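Local atomic coordinates of twin-arginine translocation pathway signal (Rhodoferax ferrireducens, PDB entry 5IM2), a protein that probably serves as the solute receptor of a TRAP transporter, binding small organic acids, and here binds copurified benzoate. Residues Met212-Ile217 and Trp233-Ser238; Phe53-Ala58 and Asn62-Met67; His168-Phe173 and Ala301-Gly306. All blocks are in the same frame, centred on the assembly; numbering follows the deposited sequence.

Contact 1 (Met212-Ile217 and Trp233-Ser238); sequences MPLPAI and WEVVPS. With BEZ (benzoic acid), chain B.
Leu214 reaches across to Val235 beside the ring of the bound benzoate. At the base, CB of Leu214 approaches BEZ O2 at 3.8 Å. With CG placed anti to the backbone N (chi1 180°), the isobutyl group extends toward Val235. Leu214 CD1 comes to 3.8 Å from Val235 CG2, while Leu214 CD2 presses on the same methyl at 3.4 Å, tighter than usual for two carbons. CD2 also lies 4.0 Å from BEZ C3. The two side chains run alongside each other from opposing directions, meeting at their methyl ends, and both lie on the same side of the benzoate ring plane. Val235 supplies its own ligand contact through CB, 3.7 Å from BEZ C5. Glu234 OE2 approaches BEZ C5 at 3.5 Å from the ring edge, close to its plane, and is hydrogen-bonded to Gln299. One turn further along the chain, Ser238 OG donates to Val235 O over 2.9 Å, in the carbonyl plane and on a lone pair (C=O...donor angle 142°), spanning the 3-10 turn 236-238. With the Glu234 carboxylate at its edge, the apolar wall that Leu214 and Val235 form over one ring face belongs to the ligand cleft characteristic of periplasmic solute-binding proteins.

Contact 2 (Phe53-Ala58 and Asn62-Met67); sequences FHTFMA and NVWQNM. With BEZ (benzoic acid), chain B.
Met57 and Val63 meet next to the C3 side of the benzoate ring, their side chains set nearly perpendicular to each other. Met57 CG rests 3.8 Å from Val63 CG1, and Met57 CE lies 3.8 Å from Val63 CB. Bends at chi2 (-54°) and chi3 (-65°) fold the methionine back so that one side chain serves two partners: the methyl packs on the helix while SD stands 3.8 Å from BEZ C3. Phe56, next to it, presents its ring edge to the ligand, with Phe56 CZ 3.8 Å from BEZ C2 and that ligand atom close to the ring plane.

The next layer centres on Trp64. Its CZ3 lies 3.7 Å from Thr55 CG2 and 3.9 Å from Phe53 CE1, both approaches being oblique to the indole. Near the backbone, Ala58 O lies 3.5 Å from Trp64 CB. Further out, Thr55 OG1 hydrogen-bonds to Trp113 O of strand 111-114, and Ser61 OG links Ala58 O to Trp64 N, tying the turn to the start of the helix. On that helix, Asn66 ND2 donates almost straight (173°) to Asn62 OD1 at 2.8 Å.

The pocket residues Phe56 and Met57 are thus carried to the ligand by the first strand-to-helix turn of a beta-alpha-beta unit: strand 49-55, helix 62-78 and strand 83-88.

Contact 3 (His168-Phe173 and Ala301-Gly306); sequences HGPGVF and AGDAAG
Asp303 meets Gly169 and Pro170 through one carboxylate oxygen: OD2 lies 3.7 Å from Gly169 CA and 3.8 Å from Pro170 CD. These are van der Waals approaches, and Gly169 has no side chain on the side facing OD2, which permits the closeness.

The polar link runs through two waters. One accepts from Gly169 N at 2.8 Å and donates to Asp303 OD1 at 2.7 Å. The other donates to Pro170 O at 2.6 Å and, weakly, to Asp303 OD2 at 2.8 Å. A chi1 of -80° turns the carboxylate toward Gly169 and Pro170, and each of its oxygens has its own water. OD1 also receives a weak hydrogen bond from Glu234 N.

Within 168-173, His168 ND1 donates to Gly169 O over 2.7 Å at 158°. The acceptor lies only 5° from the imidazole plane, and the proton meets a carbonyl lone pair. This bond restrains the rotation of the ring, which also touches the benzoate.

His168-Pro170 form the short link between strand 161-167 of the five-stranded sheet and strand 171-175 of the six-stranded one. Asp303 thus packs, directly and through water, against one of the interdomain connections, which probably act as hinges in solute-binding proteins.

Contacts 1 and 2 adjoin around one side of the benzoate ring, their centres about 12 Å apart. They touch directly: Glu234 OE1 probably accepts a hydrogen bond from Asn62 ND2 (2.9 Å), Val235 CG2 packs on Met57 CE (3.8 Å), and Leu214 CB on Phe56 CE1 (3.8 Å). Contact 1 follows strands of the six-stranded sheet, contact 2 a strand of the five-stranded sheet and its helix; the pairs are consistent with holding the lobes together over the ligand, which Arg192 and Tyr118 hydrogen-bond. Contact 3, centred about 11 Å from contact 1 and 16 Å from contact 2, backs contact 1 (Trp233 CB to Asp303 O, 3.4 Å), while its His168 reaches the ligand.

Contact 1 (Met212-Ile217 and Trp233-Ser238)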
loop_
_atom_site.group_PDB
_atom_site.type_symbol
_atom_site.label_atom_id
_atom_site.label_comp_id
_atom_site.label_asym_id
_atom_site.label_seq_id
_atom_site.Cartn_x
_atom_site.Cartn_y
_atom_site.Cartn_z
ATOM N N MET A 212 2.547 -4.610 11.944
ATOM C CA MET A 212 1.383 -3.955 12.545
ATOM C C MET A 212 0.809 -2.966 11.547
ATOM O O MET A 212 1.545 -2.463 10.695
ATOM C CB MET A 212 1.745 -3.232 13.844
ATOM C CG MET A 212 2.548 -1.957 13.622
ATOM S SD MET A 212 3.038 -1.145 15.141
ATOM C CE MET A 212 4.283 -2.332 15.691
ATOM N N PRO A 213 -0.485 -2.662 11.616
ATOM C CA PRO A 213 -1.054 -1.670 10.706
ATOM C C PRO A 213 -0.716 -0.240 11.102
ATOM O O PRO A 213 -0.300 0.063 12.221
ATOM C CB PRO A 213 -2.557 -1.926 10.811
ATOM C CG PRO A 213 -2.729 -2.399 12.170
ATOM C CD PRO A 213 -1.532 -3.258 12.469
ATOM N N LEU A 214 -0.952 0.658 10.144
ATOM C CA LEU A 214 -0.525 2.047 10.285
ATOM C C LEU A 214 -0.947 2.677 11.605
ATOM O O LEU A 214 -0.084 3.272 12.261
ATOM C CB LEU A 214 -1.073 2.875 9.115
ATOM C CG LEU A 214 -0.720 4.378 9.106
ATOM C CD1 LEU A 214 0.745 4.626 8.724
ATOM C CD2 LEU A 214 -1.654 5.165 8.170
ATOM N N PRO A 215 -2.217 2.604 12.046
ATOM C CA PRO A 215 -2.627 3.396 13.225
ATOM C C PRO A 215 -1.940 2.980 14.515
ATOM O O PRO A 215 -1.932 3.779 15.461
ATOM C CB PRO A 215 -4.141 3.160 13.312
ATOM C CG PRO A 215 -4.524 2.614 11.984
ATOM C CD PRO A 215 -3.341 1.828 11.521
ATOM N N ALA A 216 -1.374 1.763 14.567
ATOM C CA ALA A 216 -0.698 1.237 15.743
ATOM C C ALA A 216 0.708 1.808 15.916
ATOM O O ALA A 216 1.332 1.579 16.952
ATOM C CB ALA A 216 -0.637 -0.296 15.647
ATOM N N ILE A 217 1.230 2.532 14.928
ATOM C CA ILE A 217 2.657 2.852 14.915
ATOM C C ILE A 217 2.991 3.863 16.005
ATOM O O ILE A 217 3.986 3.669 16.717
ATOM C CB ILE A 217 3.111 3.328 13.526
ATOM C CG1 ILE A 217 3.158 2.124 12.579
ATOM C CG2 ILE A 217 4.500 3.948 13.575
ATOM C CD1 ILE A 217 3.334 2.494 11.135
ATOM N N TRP A 233 6.797 8.334 2.333
ATOM C CA TRP A 233 6.819 9.695 2.851
ATOM C C TRP A 233 5.423 10.261 3.040
ATOM O O TRP A 233 5.187 11.019 3.990
ATOM C CB TRP A 233 7.603 10.619 1.908
ATOM C CG TRP A 233 9.071 10.733 2.198
ATOM C CD1 TRP A 233 10.094 10.448 1.348
ATOM C CD2 TRP A 233 9.681 11.165 3.424
ATOM N NE1 TRP A 233 11.304 10.663 1.962
ATOM C CE2 TRP A 233 11.081 11.101 3.239
ATOM C CE3 TRP A 233 9.182 11.578 4.658
ATOM C CZ2 TRP A 233 11.985 11.472 4.234
ATOM C CZ3 TRP A 233 10.078 11.937 5.645
ATOM C CH2 TRP A 233 11.469 11.881 5.421
ATOM N N GLU A 234 4.485 9.913 2.152
ATOM C CA GLU A 234 3.242 10.661 2.082
ATOM C C GLU A 234 2.418 10.516 3.366
ATOM O O GLU A 234 1.708 11.462 3.750
ATOM C CB GLU A 234 2.437 10.233 0.845
ATOM C CG GLU A 234 1.956 8.811 0.847
ATOM C CD GLU A 234 0.625 8.574 1.567
ATOM O OE1 GLU A 234 -0.164 9.542 1.786
ATOM O OE2 GLU A 234 0.395 7.388 1.910
ATOM N N VAL A 235 2.515 9.360 4.038
ATOM C CA VAL A 235 1.652 9.066 5.183
ATOM C C VAL A 235 2.244 9.566 6.479
ATOM O O VAL A 235 1.523 9.649 7.485
ATOM C CB VAL A 235 1.373 7.551 5.261
ATOM C CG1 VAL A 235 2.594 6.767 5.717
ATOM C CG2 VAL A 235 0.149 7.282 6.140
ATOM N N VAL A 236 3.514 9.952 6.470
ATOM C CA VAL A 236 4.237 10.189 7.721
ATOM C C VAL A 236 3.556 11.262 8.561
ATOM O O VAL A 236 3.378 11.052 9.775
ATOM C CB VAL A 236 5.705 10.519 7.403
ATOM C CG1 VAL A 236 6.413 11.317 8.521
ATOM C CG2 VAL A 236 6.448 9.274 7.057
ATOM N N PRO A 237 3.182 12.419 8.016
ATOM C CA PRO A 237 2.572 13.441 8.874
ATOM C C PRO A 237 1.219 13.051 9.442
ATOM O O PRO A 237 0.833 13.605 10.477
ATOM C CB PRO A 237 2.443 14.659 7.954
ATOM C CG PRO A 237 3.247 14.351 6.746
ATOM C CD PRO A 237 3.376 12.887 6.630
ATOM N N SER A 238 0.476 12.143 8.806
ATOM C CA SER A 238 -0.852 11.795 9.297
ATOM C C SER A 238 -0.784 11.045 10.616
ATOM O O SER A 238 -1.764 11.070 11.368
ATOM C CB SER A 238 -1.626 10.957 8.260
ATOM O OG SER A 238 -1.225 9.574 8.286
HETATM C C BEZ B . 1.305 1.319 5.819
HETATM O O1 BEZ B . 2.557 1.168 5.716
HETATM O O2 BEZ B . 0.656 0.568 6.584
HETATM C C1 BEZ B . 0.617 2.411 5.056
HETATM C C2 BEZ B . -0.763 2.563 5.160
HETATM C C3 BEZ B . -1.377 3.607 4.466
HETATM C C4 BEZ B . -0.618 4.450 3.673
HETATM C C5 BEZ B . 0.747 4.280 3.554
HETATM C C6 BEZ B . 1.374 3.244 4.256
#

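Contact 2 (Phe53-Ala58 and Asn62-Met67)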
loop_
_atom_site.group_PDB
_atom_site.type_symbol
_atom_site.label_atom_id
_atom_site.label_comp_id
_atom_site.label_asym_id
_atom_site.label_seq_id
_atom_site.Cartn_x
_atom_site.Cartn_y
_atom_site.Cartn_z
ATOM N N PHE A 53 -18.734 3.752 3.393
ATOM C CA PHE A 53 -17.302 3.650 3.090
ATOM C C PHE A 53 -16.522 3.643 4.407
ATOM O O PHE A 53 -16.765 4.491 5.268
ATOM C CB PHE A 53 -16.892 4.835 2.214
ATOM C CG PHE A 53 -15.452 4.834 1.765
ATOM C CD1 PHE A 53 -14.429 5.221 2.619
ATOM C CD2 PHE A 53 -15.135 4.545 0.450
ATOM C CE1 PHE A 53 -13.120 5.259 2.194
ATOM C CE2 PHE A 53 -13.816 4.574 0.021
ATOM C CZ PHE A 53 -12.803 4.922 0.913
ATOM N N HIS A 54 -15.613 2.671 4.594
ATOM C CA HIS A 54 -14.853 2.539 5.834
ATOM C C HIS A 54 -13.375 2.341 5.536
ATOM O O HIS A 54 -13.024 1.554 4.654
ATOM C CB HIS A 54 -15.358 1.322 6.671
ATOM C CG HIS A 54 -15.014 1.355 8.128
ATOM N ND1 HIS A 54 -15.021 0.210 8.894
ATOM C CD2 HIS A 54 -14.732 2.371 8.980
ATOM C CE1 HIS A 54 -14.706 0.508 10.142
ATOM N NE2 HIS A 54 -14.520 1.814 10.220
ATOM N N THR A 55 -12.511 2.993 6.317
ATOM C CA THR A 55 -11.074 2.762 6.199
ATOM C C THR A 55 -10.385 3.163 7.493
ATOM O O THR A 55 -11.016 3.645 8.442
ATOM C CB THR A 55 -10.505 3.540 4.997
ATOM O OG1 THR A 55 -9.126 3.215 4.787
ATOM C CG2 THR A 55 -10.624 5.042 5.197
ATOM N N PHE A 56 -9.068 2.973 7.522
ATOM C CA PHE A 56 -8.270 3.146 8.730
ATOM C C PHE A 56 -7.483 4.458 8.735
ATOM O O PHE A 56 -6.863 4.806 9.758
ATOM C CB PHE A 56 -7.313 1.936 8.890
ATOM C CG PHE A 56 -6.284 1.835 7.784
ATOM C CD1 PHE A 56 -5.058 2.467 7.894
ATOM C CD2 PHE A 56 -6.533 1.106 6.634
ATOM C CE1 PHE A 56 -4.126 2.396 6.876
ATOM C CE2 PHE A 56 -5.594 1.039 5.609
ATOM C CZ PHE A 56 -4.384 1.672 5.747
ATOM N N MET A 57 -7.540 5.223 7.634
ATOM C CA MET A 57 -6.812 6.475 7.526
ATOM C C MET A 57 -7.427 7.535 8.426
ATOM O O MET A 57 -8.643 7.584 8.625
ATOM C CB MET A 57 -6.825 6.979 6.081
ATOM C CG MET A 57 -6.151 6.048 5.079
ATOM S SD MET A 57 -4.453 5.599 5.519
ATOM C CE MET A 57 -3.625 7.194 5.425
ATOM N N ALA A 58 -6.564 8.387 8.964
ATOM C CA ALA A 58 -7.010 9.577 9.663
ATOM C C ALA A 58 -7.623 10.557 8.674
ATOM O O ALA A 58 -7.157 10.665 7.539
ATOM C CB ALA A 58 -5.839 10.247 10.360
ATOM N N ASN A 62 -3.230 12.720 3.617
ATOM C CA ASN A 62 -3.193 12.832 2.161
ATOM C C ASN A 62 -4.163 11.853 1.508
ATOM O O ASN A 62 -4.881 12.211 0.576
ATOM C CB ASN A 62 -1.754 12.583 1.659
ATOM C CG ASN A 62 -1.661 12.469 0.148
ATOM O OD1 ASN A 62 -2.146 13.341 -0.584
ATOM N ND2 ASN A 62 -1.003 11.410 -0.330
ATOM N N VAL A 63 -4.195 10.603 1.964
ATOM C CA VAL A 63 -5.109 9.629 1.360
ATOM C C VAL A 63 -6.562 10.059 1.506
ATOM O O VAL A 63 -7.323 10.071 0.530
ATOM C CB VAL A 63 -4.902 8.230 1.950
ATOM C CG1 VAL A 63 -6.003 7.325 1.457
ATOM C CG2 VAL A 63 -3.556 7.682 1.544
ATOM N N TRP A 64 -7.011 10.330 2.738
ATOM C CA TRP A 64 -8.419 10.668 2.902
ATOM C C TRP A 64 -8.779 11.898 2.084
ATOM O O TRP A 64 -9.783 11.903 1.361
ATOM C CB TRP A 64 -8.745 10.888 4.372
ATOM C CG TRP A 64 -10.208 11.147 4.673
ATOM C CD1 TRP A 64 -10.761 12.334 5.031
ATOM C CD2 TRP A 64 -11.270 10.179 4.736
ATOM N NE1 TRP A 64 -12.097 12.181 5.266
ATOM C CE2 TRP A 64 -12.434 10.865 5.098
ATOM C CE3 TRP A 64 -11.344 8.802 4.503
ATOM C CZ2 TRP A 64 -13.668 10.230 5.240
ATOM C CZ3 TRP A 64 -12.568 8.174 4.649
ATOM C CH2 TRP A 64 -13.708 8.881 5.013
ATOM N N GLN A 65 -7.967 12.959 2.195
ATOM C CA GLN A 65 -8.319 14.248 1.610
ATOM C C GLN A 65 -8.218 14.227 0.092
ATOM O O GLN A 65 -9.069 14.804 -0.603
ATOM C CB GLN A 65 -7.414 15.351 2.176
ATOM C CG GLN A 65 -7.562 15.636 3.646
ATOM C CD GLN A 65 -8.843 16.331 3.981
ATOM O OE1 GLN A 65 -9.365 17.104 3.178
ATOM N NE2 GLN A 65 -9.374 16.061 5.179
ATOM N N ASN A 66 -7.183 13.585 -0.452
ATOM C CA ASN A 66 -6.884 13.712 -1.874
ATOM C C ASN A 66 -7.160 12.468 -2.686
ATOM O O ASN A 66 -7.088 12.536 -3.925
ATOM C CB ASN A 66 -5.411 14.088 -2.067
ATOM C CG ASN A 66 -5.080 15.412 -1.450
ATOM O OD1 ASN A 66 -5.850 16.382 -1.573
ATOM N ND2 ASN A 66 -3.954 15.473 -0.760
ATOM N N MET A 67 -7.479 11.347 -2.040
ATOM C CA MET A 67 -7.872 10.137 -2.751
ATOM C C MET A 67 -9.292 9.726 -2.413
ATOM O O MET A 67 -10.156 9.728 -3.298
ATOM C CB MET A 67 -6.884 8.999 -2.435
ATOM C CG MET A 67 -5.500 9.336 -2.932
ATOM S SD MET A 67 -4.169 8.369 -2.196
ATOM C CE MET A 67 -4.722 6.727 -2.580
HETATM C C BEZ B . 1.305 1.319 5.819
HETATM O O1 BEZ B . 2.557 1.168 5.716
HETATM O O2 BEZ B . 0.656 0.568 6.584
HETATM C C1 BEZ B . 0.617 2.411 5.056
HETATM C C2 BEZ B . -0.763 2.563 5.160
HETATM C C3 BEZ B . -1.377 3.607 4.466
HETATM C C4 BEZ B . -0.618 4.450 3.673
HETATM C C5 BEZ B . 0.747 4.280 3.554
HETATM C C6 BEZ B . 1.374 3.244 4.256
#

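Contact 3 (His168-Phe173 and Ala301-Gly306)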
loop_
_atom_site.group_PDB
_atom_site.type_symbol
_atom_site.label_atom_id
_atom_site.label_comp_id
_atom_site.label_asym_id
_atom_site.label_seq_id
_atom_site.Cartn_x
_atom_site.Cartn_y
_atom_site.Cartn_z
ATOM N N HIS A 168 1.752 2.341 -3.106
ATOM C CA HIS A 168 2.216 3.660 -2.704
ATOM C C HIS A 168 3.625 3.968 -3.254
ATOM O O HIS A 168 4.204 3.207 -4.027
ATOM C CB HIS A 168 2.095 3.839 -1.173
ATOM C CG HIS A 168 2.928 2.914 -0.312
ATOM N ND1 HIS A 168 4.302 2.785 -0.428
ATOM C CD2 HIS A 168 2.571 2.140 0.744
ATOM C CE1 HIS A 168 4.740 1.928 0.486
ATOM N NE2 HIS A 168 3.717 1.548 1.235
ATOM N N GLY A 169 4.151 5.163 -2.899
ATOM C CA GLY A 169 5.470 5.560 -3.324
ATOM C C GLY A 169 6.559 4.733 -2.654
ATOM O O GLY A 169 6.298 3.861 -1.823
ATOM N N PRO A 170 7.809 5.005 -3.013
ATOM C CA PRO A 170 8.906 4.174 -2.488
ATOM C C PRO A 170 8.982 4.199 -0.971
ATOM O O PRO A 170 8.843 5.245 -0.329
ATOM C CB PRO A 170 10.152 4.792 -3.124
ATOM C CG PRO A 170 9.633 5.498 -4.364
ATOM C CD PRO A 170 8.271 5.993 -3.997
ATOM N N GLY A 171 9.212 3.021 -0.380
ATOM C CA GLY A 171 9.333 2.941 1.064
ATOM C C GLY A 171 10.568 3.649 1.602
ATOM O O GLY A 171 11.617 3.727 0.954
ATOM N N VAL A 172 10.436 4.196 2.820
ATOM C CA VAL A 172 11.499 4.940 3.486
ATOM C C VAL A 172 11.644 4.367 4.896
ATOM O O VAL A 172 10.673 3.884 5.481
ATOM C CB VAL A 172 11.153 6.462 3.509
ATOM C CG1 VAL A 172 12.130 7.282 4.314
ATOM C CG2 VAL A 172 11.031 7.015 2.093
ATOM N N PHE A 173 12.858 4.417 5.440
ATOM C CA PHE A 173 13.100 4.049 6.833
ATOM C C PHE A 173 13.003 5.277 7.735
ATOM O O PHE A 173 13.670 6.286 7.487
ATOM C CB PHE A 173 14.494 3.446 7.028
ATOM C CG PHE A 173 14.724 2.145 6.320
ATOM C CD1 PHE A 173 13.928 1.040 6.588
ATOM C CD2 PHE A 173 15.769 2.016 5.422
ATOM C CE1 PHE A 173 14.149 -0.160 5.940
ATOM C CE2 PHE A 173 16.026 0.806 4.802
ATOM C CZ PHE A 173 15.217 -0.281 5.062
ATOM N N ALA A 301 2.275 11.414 -5.156
ATOM C CA ALA A 301 2.394 12.862 -5.218
ATOM C C ALA A 301 2.421 13.509 -3.837
ATOM O O ALA A 301 2.839 14.661 -3.718
ATOM C CB ALA A 301 1.253 13.482 -6.031
ATOM N N GLY A 302 1.962 12.812 -2.806
ATOM C CA GLY A 302 2.022 13.344 -1.459
ATOM C C GLY A 302 3.343 13.137 -0.766
ATOM O O GLY A 302 3.518 13.613 0.360
ATOM N N ASP A 303 4.293 12.460 -1.417
ATOM C CA ASP A 303 5.562 12.169 -0.754
ATOM C C ASP A 303 6.329 13.461 -0.486
ATOM O O ASP A 303 6.888 13.649 0.602
ATOM C CB ASP A 303 6.419 11.224 -1.606
ATOM C CG ASP A 303 6.022 9.772 -1.502
ATOM O OD1 ASP A 303 5.182 9.378 -0.653
ATOM O OD2 ASP A 303 6.609 8.979 -2.295
ATOM N N ALA A 304 6.354 14.366 -1.468
ATOM C CA ALA A 304 7.014 15.648 -1.305
ATOM C C ALA A 304 6.628 16.327 0.004
ATOM O O ALA A 304 7.494 16.824 0.733
ATOM C CB ALA A 304 6.668 16.567 -2.480
ATOM N N ALA A 305 5.324 16.388 0.298
ATOM C CA ALA A 305 4.858 17.080 1.497
ATOM C C ALA A 305 5.323 16.372 2.767
ATOM O O ALA A 305 5.620 17.021 3.779
ATOM C CB ALA A 305 3.334 17.178 1.496
ATOM N N GLY A 306 5.369 15.046 2.755
ATOM C CA GLY A 306 5.871 14.342 3.928
ATOM C C GLY A 306 7.344 14.613 4.201
ATOM O O GLY A 306 7.742 14.891 5.333
HETATM O O HOH W 1 3.484 7.482 -1.480
HETATM O O HOH W 2 8.154 7.747 -0.347
#